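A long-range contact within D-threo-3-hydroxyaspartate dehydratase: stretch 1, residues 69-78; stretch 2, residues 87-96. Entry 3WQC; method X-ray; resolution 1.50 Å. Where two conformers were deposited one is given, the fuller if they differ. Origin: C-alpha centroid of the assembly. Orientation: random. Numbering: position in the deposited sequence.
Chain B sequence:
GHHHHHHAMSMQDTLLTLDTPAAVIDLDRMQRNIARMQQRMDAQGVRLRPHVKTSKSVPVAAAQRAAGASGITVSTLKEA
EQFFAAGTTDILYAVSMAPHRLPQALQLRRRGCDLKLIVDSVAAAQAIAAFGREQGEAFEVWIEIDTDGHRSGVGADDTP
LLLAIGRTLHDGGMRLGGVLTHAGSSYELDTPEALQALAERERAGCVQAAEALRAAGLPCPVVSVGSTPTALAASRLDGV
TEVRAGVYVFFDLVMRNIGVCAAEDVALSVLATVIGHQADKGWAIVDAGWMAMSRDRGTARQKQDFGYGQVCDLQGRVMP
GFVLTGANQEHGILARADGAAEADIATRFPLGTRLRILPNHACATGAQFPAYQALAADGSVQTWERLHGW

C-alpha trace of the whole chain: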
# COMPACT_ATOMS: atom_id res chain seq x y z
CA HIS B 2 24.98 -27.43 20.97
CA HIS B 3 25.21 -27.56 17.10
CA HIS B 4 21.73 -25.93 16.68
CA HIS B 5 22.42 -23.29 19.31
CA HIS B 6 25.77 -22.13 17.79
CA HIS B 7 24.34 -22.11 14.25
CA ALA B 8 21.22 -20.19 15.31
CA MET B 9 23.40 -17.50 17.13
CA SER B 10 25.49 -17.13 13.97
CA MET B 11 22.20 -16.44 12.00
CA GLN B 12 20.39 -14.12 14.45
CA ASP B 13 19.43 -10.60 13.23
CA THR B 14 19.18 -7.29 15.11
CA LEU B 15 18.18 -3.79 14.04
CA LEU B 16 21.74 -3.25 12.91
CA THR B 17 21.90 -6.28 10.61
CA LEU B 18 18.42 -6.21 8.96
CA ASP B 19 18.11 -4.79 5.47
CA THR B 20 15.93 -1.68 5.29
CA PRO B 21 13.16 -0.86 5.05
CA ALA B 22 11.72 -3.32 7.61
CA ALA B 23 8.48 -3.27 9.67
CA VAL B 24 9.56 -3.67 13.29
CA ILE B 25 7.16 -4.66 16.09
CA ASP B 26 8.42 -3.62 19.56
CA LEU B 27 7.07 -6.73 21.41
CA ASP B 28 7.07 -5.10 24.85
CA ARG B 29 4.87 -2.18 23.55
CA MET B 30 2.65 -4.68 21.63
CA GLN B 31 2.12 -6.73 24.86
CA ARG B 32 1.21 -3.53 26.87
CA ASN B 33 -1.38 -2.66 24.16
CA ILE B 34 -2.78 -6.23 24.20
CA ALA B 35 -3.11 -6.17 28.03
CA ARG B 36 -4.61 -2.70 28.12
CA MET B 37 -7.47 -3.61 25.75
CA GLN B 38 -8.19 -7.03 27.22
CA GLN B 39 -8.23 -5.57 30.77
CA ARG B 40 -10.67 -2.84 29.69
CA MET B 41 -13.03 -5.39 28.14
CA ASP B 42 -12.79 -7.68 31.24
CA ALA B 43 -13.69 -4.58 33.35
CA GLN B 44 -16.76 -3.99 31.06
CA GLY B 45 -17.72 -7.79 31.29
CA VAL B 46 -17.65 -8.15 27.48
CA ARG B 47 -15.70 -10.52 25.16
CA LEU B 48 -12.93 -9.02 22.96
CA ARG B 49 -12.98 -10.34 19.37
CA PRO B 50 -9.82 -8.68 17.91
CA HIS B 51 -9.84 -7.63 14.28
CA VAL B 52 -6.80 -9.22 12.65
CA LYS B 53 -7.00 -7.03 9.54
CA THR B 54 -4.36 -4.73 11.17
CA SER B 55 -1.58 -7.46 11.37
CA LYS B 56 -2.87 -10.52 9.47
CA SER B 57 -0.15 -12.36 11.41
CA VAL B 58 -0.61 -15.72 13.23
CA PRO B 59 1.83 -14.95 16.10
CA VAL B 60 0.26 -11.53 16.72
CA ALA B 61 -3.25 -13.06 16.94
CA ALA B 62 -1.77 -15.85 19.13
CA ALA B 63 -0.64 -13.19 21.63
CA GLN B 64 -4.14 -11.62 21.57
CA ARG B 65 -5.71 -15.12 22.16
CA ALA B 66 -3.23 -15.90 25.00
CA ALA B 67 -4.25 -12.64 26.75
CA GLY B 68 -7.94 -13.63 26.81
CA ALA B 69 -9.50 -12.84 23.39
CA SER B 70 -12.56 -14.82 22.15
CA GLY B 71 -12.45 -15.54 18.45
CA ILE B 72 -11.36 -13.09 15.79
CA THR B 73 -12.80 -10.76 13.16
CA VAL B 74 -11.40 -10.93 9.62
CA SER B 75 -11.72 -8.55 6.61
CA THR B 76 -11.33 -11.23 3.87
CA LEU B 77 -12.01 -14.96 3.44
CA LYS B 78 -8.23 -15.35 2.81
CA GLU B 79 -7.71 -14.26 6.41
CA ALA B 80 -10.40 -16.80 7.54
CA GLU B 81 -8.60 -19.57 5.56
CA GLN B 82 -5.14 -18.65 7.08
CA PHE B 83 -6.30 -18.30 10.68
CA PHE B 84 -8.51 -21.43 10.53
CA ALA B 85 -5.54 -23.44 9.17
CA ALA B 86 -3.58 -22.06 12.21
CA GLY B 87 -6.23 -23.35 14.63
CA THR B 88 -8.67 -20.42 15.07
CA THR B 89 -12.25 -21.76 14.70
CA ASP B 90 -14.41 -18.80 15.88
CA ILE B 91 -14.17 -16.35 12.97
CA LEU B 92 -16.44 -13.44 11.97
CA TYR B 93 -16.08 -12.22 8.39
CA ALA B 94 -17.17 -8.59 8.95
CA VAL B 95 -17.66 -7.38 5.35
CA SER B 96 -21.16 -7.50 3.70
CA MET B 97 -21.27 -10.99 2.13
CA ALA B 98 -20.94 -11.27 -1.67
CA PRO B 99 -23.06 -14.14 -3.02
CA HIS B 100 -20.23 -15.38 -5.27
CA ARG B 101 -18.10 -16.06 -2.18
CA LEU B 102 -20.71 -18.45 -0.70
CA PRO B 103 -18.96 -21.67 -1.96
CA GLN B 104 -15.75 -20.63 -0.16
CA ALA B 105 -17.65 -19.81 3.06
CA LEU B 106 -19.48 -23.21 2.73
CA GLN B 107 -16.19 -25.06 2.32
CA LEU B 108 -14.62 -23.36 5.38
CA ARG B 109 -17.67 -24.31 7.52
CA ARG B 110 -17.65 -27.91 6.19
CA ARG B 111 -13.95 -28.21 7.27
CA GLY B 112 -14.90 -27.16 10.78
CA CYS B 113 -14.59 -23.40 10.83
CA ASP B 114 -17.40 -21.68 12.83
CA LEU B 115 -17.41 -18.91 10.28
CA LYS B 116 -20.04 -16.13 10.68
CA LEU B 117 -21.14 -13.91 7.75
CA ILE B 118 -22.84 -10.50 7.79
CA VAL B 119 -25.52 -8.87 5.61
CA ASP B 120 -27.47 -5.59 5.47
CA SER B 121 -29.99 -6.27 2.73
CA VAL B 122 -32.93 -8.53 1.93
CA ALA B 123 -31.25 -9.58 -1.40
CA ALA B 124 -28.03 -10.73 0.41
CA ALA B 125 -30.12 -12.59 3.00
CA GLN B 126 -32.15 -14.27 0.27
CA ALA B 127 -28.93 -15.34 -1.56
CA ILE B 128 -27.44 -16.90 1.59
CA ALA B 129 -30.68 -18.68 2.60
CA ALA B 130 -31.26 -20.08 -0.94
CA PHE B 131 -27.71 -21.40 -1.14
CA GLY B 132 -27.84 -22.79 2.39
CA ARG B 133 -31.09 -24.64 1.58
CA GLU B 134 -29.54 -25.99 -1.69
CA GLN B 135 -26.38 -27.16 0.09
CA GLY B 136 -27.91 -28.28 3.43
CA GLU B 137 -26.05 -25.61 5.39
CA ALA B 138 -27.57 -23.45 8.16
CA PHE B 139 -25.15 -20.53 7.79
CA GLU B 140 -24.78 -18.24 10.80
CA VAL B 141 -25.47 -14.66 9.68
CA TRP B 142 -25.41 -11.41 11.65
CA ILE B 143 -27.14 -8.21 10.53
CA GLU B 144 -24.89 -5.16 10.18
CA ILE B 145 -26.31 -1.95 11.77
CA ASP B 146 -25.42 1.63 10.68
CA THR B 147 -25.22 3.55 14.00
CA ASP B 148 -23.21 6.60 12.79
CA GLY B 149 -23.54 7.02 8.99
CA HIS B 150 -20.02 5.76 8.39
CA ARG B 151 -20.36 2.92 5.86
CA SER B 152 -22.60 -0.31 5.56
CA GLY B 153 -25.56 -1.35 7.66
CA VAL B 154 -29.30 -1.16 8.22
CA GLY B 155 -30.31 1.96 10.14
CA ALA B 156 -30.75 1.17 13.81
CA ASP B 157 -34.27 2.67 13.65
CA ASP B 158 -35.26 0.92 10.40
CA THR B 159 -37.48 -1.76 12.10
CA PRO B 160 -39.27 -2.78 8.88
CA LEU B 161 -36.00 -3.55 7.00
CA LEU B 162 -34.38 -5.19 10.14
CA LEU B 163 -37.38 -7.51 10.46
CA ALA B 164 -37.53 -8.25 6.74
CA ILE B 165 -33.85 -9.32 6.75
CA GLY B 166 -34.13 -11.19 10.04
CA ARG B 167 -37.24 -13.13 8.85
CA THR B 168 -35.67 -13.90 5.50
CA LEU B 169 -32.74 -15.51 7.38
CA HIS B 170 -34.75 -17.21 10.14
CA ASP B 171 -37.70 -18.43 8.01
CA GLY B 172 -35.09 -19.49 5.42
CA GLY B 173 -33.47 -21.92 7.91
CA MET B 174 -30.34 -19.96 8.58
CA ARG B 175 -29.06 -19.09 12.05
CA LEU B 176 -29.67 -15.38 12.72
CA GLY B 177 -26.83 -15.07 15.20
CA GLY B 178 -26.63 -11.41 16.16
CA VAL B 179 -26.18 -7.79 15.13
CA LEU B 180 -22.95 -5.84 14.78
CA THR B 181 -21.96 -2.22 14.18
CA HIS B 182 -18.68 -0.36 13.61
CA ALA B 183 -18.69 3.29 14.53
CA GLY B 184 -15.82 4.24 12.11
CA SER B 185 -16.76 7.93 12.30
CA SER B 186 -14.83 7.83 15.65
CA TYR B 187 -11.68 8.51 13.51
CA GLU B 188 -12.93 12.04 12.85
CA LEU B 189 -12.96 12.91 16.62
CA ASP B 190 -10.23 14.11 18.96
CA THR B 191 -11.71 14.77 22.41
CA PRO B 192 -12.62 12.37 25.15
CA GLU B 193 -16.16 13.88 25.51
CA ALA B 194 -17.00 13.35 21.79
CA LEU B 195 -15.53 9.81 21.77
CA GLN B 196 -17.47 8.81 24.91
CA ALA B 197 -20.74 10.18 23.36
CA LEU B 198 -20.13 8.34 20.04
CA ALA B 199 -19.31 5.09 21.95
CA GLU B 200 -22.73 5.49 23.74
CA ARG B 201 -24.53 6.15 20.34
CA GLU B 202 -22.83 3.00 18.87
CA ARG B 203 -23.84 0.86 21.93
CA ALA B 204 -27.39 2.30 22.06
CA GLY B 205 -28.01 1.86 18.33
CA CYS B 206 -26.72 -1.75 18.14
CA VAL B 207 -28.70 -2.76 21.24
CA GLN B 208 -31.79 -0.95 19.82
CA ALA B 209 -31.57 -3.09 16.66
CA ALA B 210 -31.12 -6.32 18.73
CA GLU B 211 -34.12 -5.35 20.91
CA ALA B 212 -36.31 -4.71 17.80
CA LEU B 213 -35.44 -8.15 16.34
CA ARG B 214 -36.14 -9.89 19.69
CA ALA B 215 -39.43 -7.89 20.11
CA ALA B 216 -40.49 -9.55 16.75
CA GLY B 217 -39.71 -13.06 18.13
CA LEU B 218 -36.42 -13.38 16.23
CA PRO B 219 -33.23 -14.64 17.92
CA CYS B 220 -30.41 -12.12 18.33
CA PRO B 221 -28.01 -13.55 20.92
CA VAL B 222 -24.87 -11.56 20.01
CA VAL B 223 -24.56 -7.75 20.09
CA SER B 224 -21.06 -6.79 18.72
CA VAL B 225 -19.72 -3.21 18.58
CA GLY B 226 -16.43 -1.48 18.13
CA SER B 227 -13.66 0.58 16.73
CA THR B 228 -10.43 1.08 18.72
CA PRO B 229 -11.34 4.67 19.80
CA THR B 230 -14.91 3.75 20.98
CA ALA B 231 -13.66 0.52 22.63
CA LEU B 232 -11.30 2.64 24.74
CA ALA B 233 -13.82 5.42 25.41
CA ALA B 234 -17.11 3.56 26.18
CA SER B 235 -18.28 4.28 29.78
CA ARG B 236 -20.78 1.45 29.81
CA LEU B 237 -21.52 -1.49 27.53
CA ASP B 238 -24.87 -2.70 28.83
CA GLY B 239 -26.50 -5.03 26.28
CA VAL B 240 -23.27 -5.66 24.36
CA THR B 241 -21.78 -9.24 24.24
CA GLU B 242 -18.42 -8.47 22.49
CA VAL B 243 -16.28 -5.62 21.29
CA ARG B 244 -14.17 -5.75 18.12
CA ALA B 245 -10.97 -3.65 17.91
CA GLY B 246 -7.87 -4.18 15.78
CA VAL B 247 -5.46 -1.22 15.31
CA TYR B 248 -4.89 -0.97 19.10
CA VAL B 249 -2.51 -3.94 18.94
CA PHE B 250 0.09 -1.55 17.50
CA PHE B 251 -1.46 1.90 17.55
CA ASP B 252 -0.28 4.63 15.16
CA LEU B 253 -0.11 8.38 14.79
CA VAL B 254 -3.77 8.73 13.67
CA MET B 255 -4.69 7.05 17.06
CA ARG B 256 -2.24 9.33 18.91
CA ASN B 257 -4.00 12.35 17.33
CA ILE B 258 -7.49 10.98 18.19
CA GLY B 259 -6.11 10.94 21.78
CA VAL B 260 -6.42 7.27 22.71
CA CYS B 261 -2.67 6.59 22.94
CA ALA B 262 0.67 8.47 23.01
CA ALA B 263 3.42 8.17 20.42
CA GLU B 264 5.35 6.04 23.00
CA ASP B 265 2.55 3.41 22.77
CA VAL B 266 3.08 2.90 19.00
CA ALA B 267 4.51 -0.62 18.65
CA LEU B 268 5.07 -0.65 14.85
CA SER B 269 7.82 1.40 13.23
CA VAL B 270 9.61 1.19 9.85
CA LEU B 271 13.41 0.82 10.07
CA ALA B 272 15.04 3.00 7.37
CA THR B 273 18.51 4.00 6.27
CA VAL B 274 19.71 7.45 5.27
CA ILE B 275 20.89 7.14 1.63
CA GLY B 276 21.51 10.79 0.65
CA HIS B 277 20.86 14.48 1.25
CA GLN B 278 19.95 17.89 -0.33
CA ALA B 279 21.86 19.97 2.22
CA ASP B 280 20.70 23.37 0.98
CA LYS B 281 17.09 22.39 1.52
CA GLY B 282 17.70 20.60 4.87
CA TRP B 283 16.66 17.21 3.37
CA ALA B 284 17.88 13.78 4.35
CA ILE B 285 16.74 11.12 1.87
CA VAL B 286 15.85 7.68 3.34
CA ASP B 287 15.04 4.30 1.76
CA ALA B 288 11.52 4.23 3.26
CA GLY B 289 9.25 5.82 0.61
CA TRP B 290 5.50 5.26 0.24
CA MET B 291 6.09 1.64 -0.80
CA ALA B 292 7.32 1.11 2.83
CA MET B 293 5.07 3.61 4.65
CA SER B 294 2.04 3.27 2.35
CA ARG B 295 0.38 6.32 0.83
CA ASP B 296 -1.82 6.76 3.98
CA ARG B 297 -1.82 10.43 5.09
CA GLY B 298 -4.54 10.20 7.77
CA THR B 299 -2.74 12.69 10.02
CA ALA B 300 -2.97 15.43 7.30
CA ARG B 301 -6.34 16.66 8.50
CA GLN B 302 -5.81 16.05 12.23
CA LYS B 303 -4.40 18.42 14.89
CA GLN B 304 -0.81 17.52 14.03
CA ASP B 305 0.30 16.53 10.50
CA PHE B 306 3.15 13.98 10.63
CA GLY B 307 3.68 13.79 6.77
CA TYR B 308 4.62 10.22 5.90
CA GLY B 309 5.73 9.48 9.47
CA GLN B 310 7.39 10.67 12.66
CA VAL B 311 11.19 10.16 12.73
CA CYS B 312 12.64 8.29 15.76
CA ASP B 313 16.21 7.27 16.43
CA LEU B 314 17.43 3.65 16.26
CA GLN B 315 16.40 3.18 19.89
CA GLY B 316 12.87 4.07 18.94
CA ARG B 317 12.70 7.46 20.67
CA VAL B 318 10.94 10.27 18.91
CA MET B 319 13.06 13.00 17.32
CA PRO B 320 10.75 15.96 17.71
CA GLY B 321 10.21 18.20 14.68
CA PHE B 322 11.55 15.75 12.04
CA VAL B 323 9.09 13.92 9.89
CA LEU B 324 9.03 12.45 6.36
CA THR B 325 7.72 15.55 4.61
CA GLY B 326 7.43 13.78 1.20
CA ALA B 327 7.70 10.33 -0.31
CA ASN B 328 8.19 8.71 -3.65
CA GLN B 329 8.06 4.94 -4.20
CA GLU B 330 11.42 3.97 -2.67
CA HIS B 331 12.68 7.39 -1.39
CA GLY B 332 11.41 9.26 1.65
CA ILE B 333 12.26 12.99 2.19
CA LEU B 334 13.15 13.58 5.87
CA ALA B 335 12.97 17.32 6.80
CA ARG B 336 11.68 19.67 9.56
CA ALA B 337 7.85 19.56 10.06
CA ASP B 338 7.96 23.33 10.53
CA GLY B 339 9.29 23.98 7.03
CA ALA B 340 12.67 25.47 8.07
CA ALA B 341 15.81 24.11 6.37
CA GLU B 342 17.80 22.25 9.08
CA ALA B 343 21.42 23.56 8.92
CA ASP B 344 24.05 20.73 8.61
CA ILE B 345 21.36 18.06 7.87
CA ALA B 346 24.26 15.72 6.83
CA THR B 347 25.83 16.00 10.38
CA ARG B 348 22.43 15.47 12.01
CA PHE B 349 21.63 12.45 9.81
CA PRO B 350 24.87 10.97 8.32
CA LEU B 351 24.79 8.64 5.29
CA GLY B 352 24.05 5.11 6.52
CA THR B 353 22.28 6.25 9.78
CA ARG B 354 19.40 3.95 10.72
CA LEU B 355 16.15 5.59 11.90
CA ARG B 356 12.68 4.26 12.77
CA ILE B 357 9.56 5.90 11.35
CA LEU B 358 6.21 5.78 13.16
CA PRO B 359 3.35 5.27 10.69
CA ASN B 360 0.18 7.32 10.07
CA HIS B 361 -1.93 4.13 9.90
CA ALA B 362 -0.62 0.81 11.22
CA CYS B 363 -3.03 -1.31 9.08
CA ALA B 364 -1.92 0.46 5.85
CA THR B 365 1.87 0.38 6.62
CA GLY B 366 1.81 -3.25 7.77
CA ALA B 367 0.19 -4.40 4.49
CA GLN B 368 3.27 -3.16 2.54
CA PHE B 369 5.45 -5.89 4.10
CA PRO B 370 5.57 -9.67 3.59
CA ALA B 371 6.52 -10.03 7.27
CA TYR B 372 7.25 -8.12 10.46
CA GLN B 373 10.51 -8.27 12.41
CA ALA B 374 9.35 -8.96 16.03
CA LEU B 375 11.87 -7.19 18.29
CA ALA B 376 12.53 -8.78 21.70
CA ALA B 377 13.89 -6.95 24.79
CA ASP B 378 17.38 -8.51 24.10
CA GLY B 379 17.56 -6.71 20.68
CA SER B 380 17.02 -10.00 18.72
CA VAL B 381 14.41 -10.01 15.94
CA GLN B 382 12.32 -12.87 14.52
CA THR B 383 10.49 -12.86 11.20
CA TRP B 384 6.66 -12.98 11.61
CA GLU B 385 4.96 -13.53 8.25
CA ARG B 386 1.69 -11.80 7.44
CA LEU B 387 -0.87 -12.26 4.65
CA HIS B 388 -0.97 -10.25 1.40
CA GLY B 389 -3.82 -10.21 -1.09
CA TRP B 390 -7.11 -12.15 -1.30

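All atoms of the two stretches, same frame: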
# COMPACT_ATOMS: atom_id res chain seq x y z
N ALA B 69 -8.50 -13.16 24.48
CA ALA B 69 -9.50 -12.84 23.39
C ALA B 69 -10.38 -14.05 23.04
O ALA B 69 -10.00 -15.20 23.23
CB ALA B 69 -8.72 -12.42 22.10
N SER B 70 -11.57 -13.79 22.48
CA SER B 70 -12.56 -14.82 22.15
C SER B 70 -12.84 -14.70 20.67
O SER B 70 -13.66 -13.83 20.25
CB SER B 70 -13.91 -14.46 22.88
OG SER B 70 -13.73 -14.55 24.24
N GLY B 71 -12.21 -15.58 19.88
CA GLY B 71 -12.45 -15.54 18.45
C GLY B 71 -11.71 -14.36 17.81
O GLY B 71 -11.03 -13.56 18.48
N ILE B 72 -11.93 -14.21 16.49
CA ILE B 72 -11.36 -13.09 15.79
C ILE B 72 -12.40 -12.54 14.79
O ILE B 72 -13.38 -13.23 14.43
CB ILE B 72 -10.08 -13.50 14.97
CG1 ILE B 72 -10.40 -14.54 13.85
CG2 ILE B 72 -8.96 -13.97 15.92
CD1 ILE B 72 -9.19 -14.94 13.00
N THR B 73 -12.07 -11.36 14.29
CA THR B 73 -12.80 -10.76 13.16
C THR B 73 -11.81 -10.68 12.01
O THR B 73 -10.61 -10.35 12.22
CB THR B 73 -13.24 -9.31 13.47
OG1 THR B 73 -13.86 -9.28 14.79
CG2 THR B 73 -14.29 -8.83 12.47
N VAL B 74 -12.28 -10.98 10.79
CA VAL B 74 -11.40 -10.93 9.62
C VAL B 74 -12.08 -10.02 8.58
O VAL B 74 -13.32 -9.83 8.55
CB VAL B 74 -11.14 -12.31 8.96
CG1 VAL B 74 -10.37 -13.16 10.00
CG2 VAL B 74 -12.41 -13.02 8.51
N SER B 75 -11.25 -9.46 7.67
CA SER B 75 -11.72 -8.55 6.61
C SER B 75 -11.80 -9.24 5.25
O SER B 75 -12.26 -8.59 4.30
CB SER B 75 -10.87 -7.30 6.51
OG SER B 75 -9.57 -7.58 5.97
N THR B 76 -11.35 -10.49 5.13
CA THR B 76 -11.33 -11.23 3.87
C THR B 76 -11.48 -12.72 4.17
O THR B 76 -11.08 -13.14 5.28
CB THR B 76 -10.02 -11.04 3.08
OG1 THR B 76 -8.90 -11.54 3.86
CG2 THR B 76 -9.75 -9.59 2.70
N LEU B 77 -11.99 -13.50 3.22
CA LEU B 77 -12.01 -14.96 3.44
C LEU B 77 -10.57 -15.53 3.39
O LEU B 77 -10.37 -16.60 3.97
CB LEU B 77 -12.98 -15.71 2.51
CG LEU B 77 -14.43 -15.36 2.82
CD1 LEU B 77 -15.30 -16.15 1.85
CD2 LEU B 77 -14.78 -15.69 4.29
N LYS B 78 -9.61 -14.83 2.77
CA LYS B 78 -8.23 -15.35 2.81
C LYS B 78 -7.75 -15.34 4.24
O LYS B 78 -7.07 -16.28 4.68
CB LYS B 78 -7.29 -14.55 1.90
CG LYS B 78 -5.90 -15.21 1.73
CD LYS B 78 -4.90 -14.32 0.98
CE LYS B 78 -3.82 -15.05 0.23
NZ LYS B 78 -3.28 -14.17 -0.90
N GLY B 87 -5.53 -22.86 13.46
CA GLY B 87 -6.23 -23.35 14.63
C GLY B 87 -7.36 -22.48 15.20
O GLY B 87 -8.01 -22.86 16.22
N THR B 88 -7.61 -21.30 14.58
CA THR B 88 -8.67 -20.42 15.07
C THR B 88 -10.03 -20.85 14.45
O THR B 88 -10.16 -20.82 13.23
CB THR B 88 -8.40 -18.98 14.68
OG1 THR B 88 -7.17 -18.61 15.25
CG2 THR B 88 -9.50 -18.03 15.23
N THR B 89 -11.01 -21.26 15.28
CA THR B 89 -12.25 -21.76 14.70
C THR B 89 -13.38 -20.75 14.77
O THR B 89 -14.31 -20.83 13.99
CB THR B 89 -12.70 -23.04 15.44
OG1 THR B 89 -12.87 -22.77 16.82
CG2 THR B 89 -11.65 -24.14 15.30
N ASP B 90 -13.30 -19.77 15.68
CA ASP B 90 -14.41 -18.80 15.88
C ASP B 90 -14.08 -17.52 15.13
O ASP B 90 -13.32 -16.64 15.59
CB ASP B 90 -14.50 -18.57 17.38
CG ASP B 90 -15.56 -17.56 17.79
OD1 ASP B 90 -16.26 -16.94 16.88
OD2 ASP B 90 -15.69 -17.23 19.04
N ILE B 91 -14.63 -17.43 13.89
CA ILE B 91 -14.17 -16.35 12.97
C ILE B 91 -15.40 -15.62 12.42
O ILE B 91 -16.34 -16.26 11.88
CB ILE B 91 -13.38 -16.96 11.78
CG1 ILE B 91 -12.12 -17.68 12.29
CG2 ILE B 91 -12.97 -15.82 10.77
CD1 ILE B 91 -11.21 -18.22 11.18
N LEU B 92 -15.38 -14.31 12.55
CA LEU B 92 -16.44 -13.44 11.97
C LEU B 92 -15.89 -12.72 10.77
O LEU B 92 -14.89 -11.97 10.92
CB LEU B 92 -16.82 -12.39 13.05
CG LEU B 92 -17.76 -11.25 12.60
CD1 LEU B 92 -19.15 -11.81 12.21
CD2 LEU B 92 -17.84 -10.18 13.73
N TYR B 93 -16.50 -12.91 9.60
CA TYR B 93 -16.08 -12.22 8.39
C TYR B 93 -16.93 -10.96 8.26
O TYR B 93 -18.11 -11.00 7.88
CB TYR B 93 -16.25 -13.15 7.19
CG TYR B 93 -16.03 -12.44 5.87
CD1 TYR B 93 -15.04 -11.45 5.66
CD2 TYR B 93 -16.87 -12.80 4.80
CE1 TYR B 93 -14.90 -10.82 4.38
CE2 TYR B 93 -16.71 -12.22 3.53
CZ TYR B 93 -15.74 -11.24 3.33
OH TYR B 93 -15.60 -10.62 2.11
N ALA B 94 -16.36 -9.81 8.71
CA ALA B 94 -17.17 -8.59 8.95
C ALA B 94 -17.12 -7.66 7.73
O ALA B 94 -16.84 -6.45 7.86
CB ALA B 94 -16.71 -7.87 10.24
N VAL B 95 -17.46 -8.21 6.56
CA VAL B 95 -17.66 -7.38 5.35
C VAL B 95 -18.94 -7.97 4.71
O VAL B 95 -19.04 -9.18 4.59
CB VAL B 95 -16.48 -7.52 4.33
CG1 VAL B 95 -16.75 -6.74 3.05
CG2 VAL B 95 -15.19 -6.98 5.00
N SER B 96 -19.87 -7.08 4.30
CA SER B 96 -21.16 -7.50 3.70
C SER B 96 -20.90 -8.64 2.71
O SER B 96 -20.10 -8.51 1.77
CB SER B 96 -21.72 -6.31 2.90
OG SER B 96 -21.90 -5.16 3.66
O HOH W 1 -13.69 -8.81 1.96
O HOH W 2 -13.28 -12.25 1.09

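Gly87 leaves the preceding helix with positive phi in a Schellman motif, a conformation in which a CB would jam against the preceding carbonyl, so glycine fits; it does not touch stretch 1. Contact begins at Thr88, whose methyl CG2 lies 3.8 Å from Ile72 CD1, so a threonine offers the isoleucine an apolar surface. Thr89 points away.

From Asp90 the chain runs parallel to strand 72-74, and the backbones form a ladder. Asp90 O accepts a hydrogen bond from Ile72 N (2.9 Å). Its side chain needs room beside Gly71: an ideal CB there would stand only 2.6 Å from Asp90 OD2, and the positive phi of Gly71 likewise favours glycine.

Ile91 pairs with Ile72 and shares a face of the sheet with Ile72, Val74 and Tyr93. Branched side chains suit this buried strand: Ile91 CG1 meets Ile72 CG1 at 3.9 Å, and Ile91 CG2 meets Val74 CG2 at 3.6 Å.

Leu92 supplies the middle rungs, its N donating to Ile72 O (2.9 Å) and its O accepting from Val74 N (2.8 Å). This alternation, with one residue bonding to both neighbours of its partner Thr73, is the signature of parallel pairing. On the opposite face, Leu92 CD2 packs 4.0 Å from Thr73 CG2.

Tyr93 combines a broad apolar ring with a polar tip. Leu77 CD2 sits over one ring face, 4.0 Å from the centroid of the Tyr93 ring, in a CH-pi contact. Beyond the ring, Tyr93 OH binds two waters: one donates to Ser75 O, the other accepts from Leu77 N, linking the tyrosine to backbone groups beyond the strand.

Ala94 N closes the ladder on Val74 O (3.0 Å), while its small CB approaches Thr73 CG2 to 3.4 Å. Val95 points toward stretch 1, its CG2 3.4 Å from Ser75 O; Ser96 is out of reach.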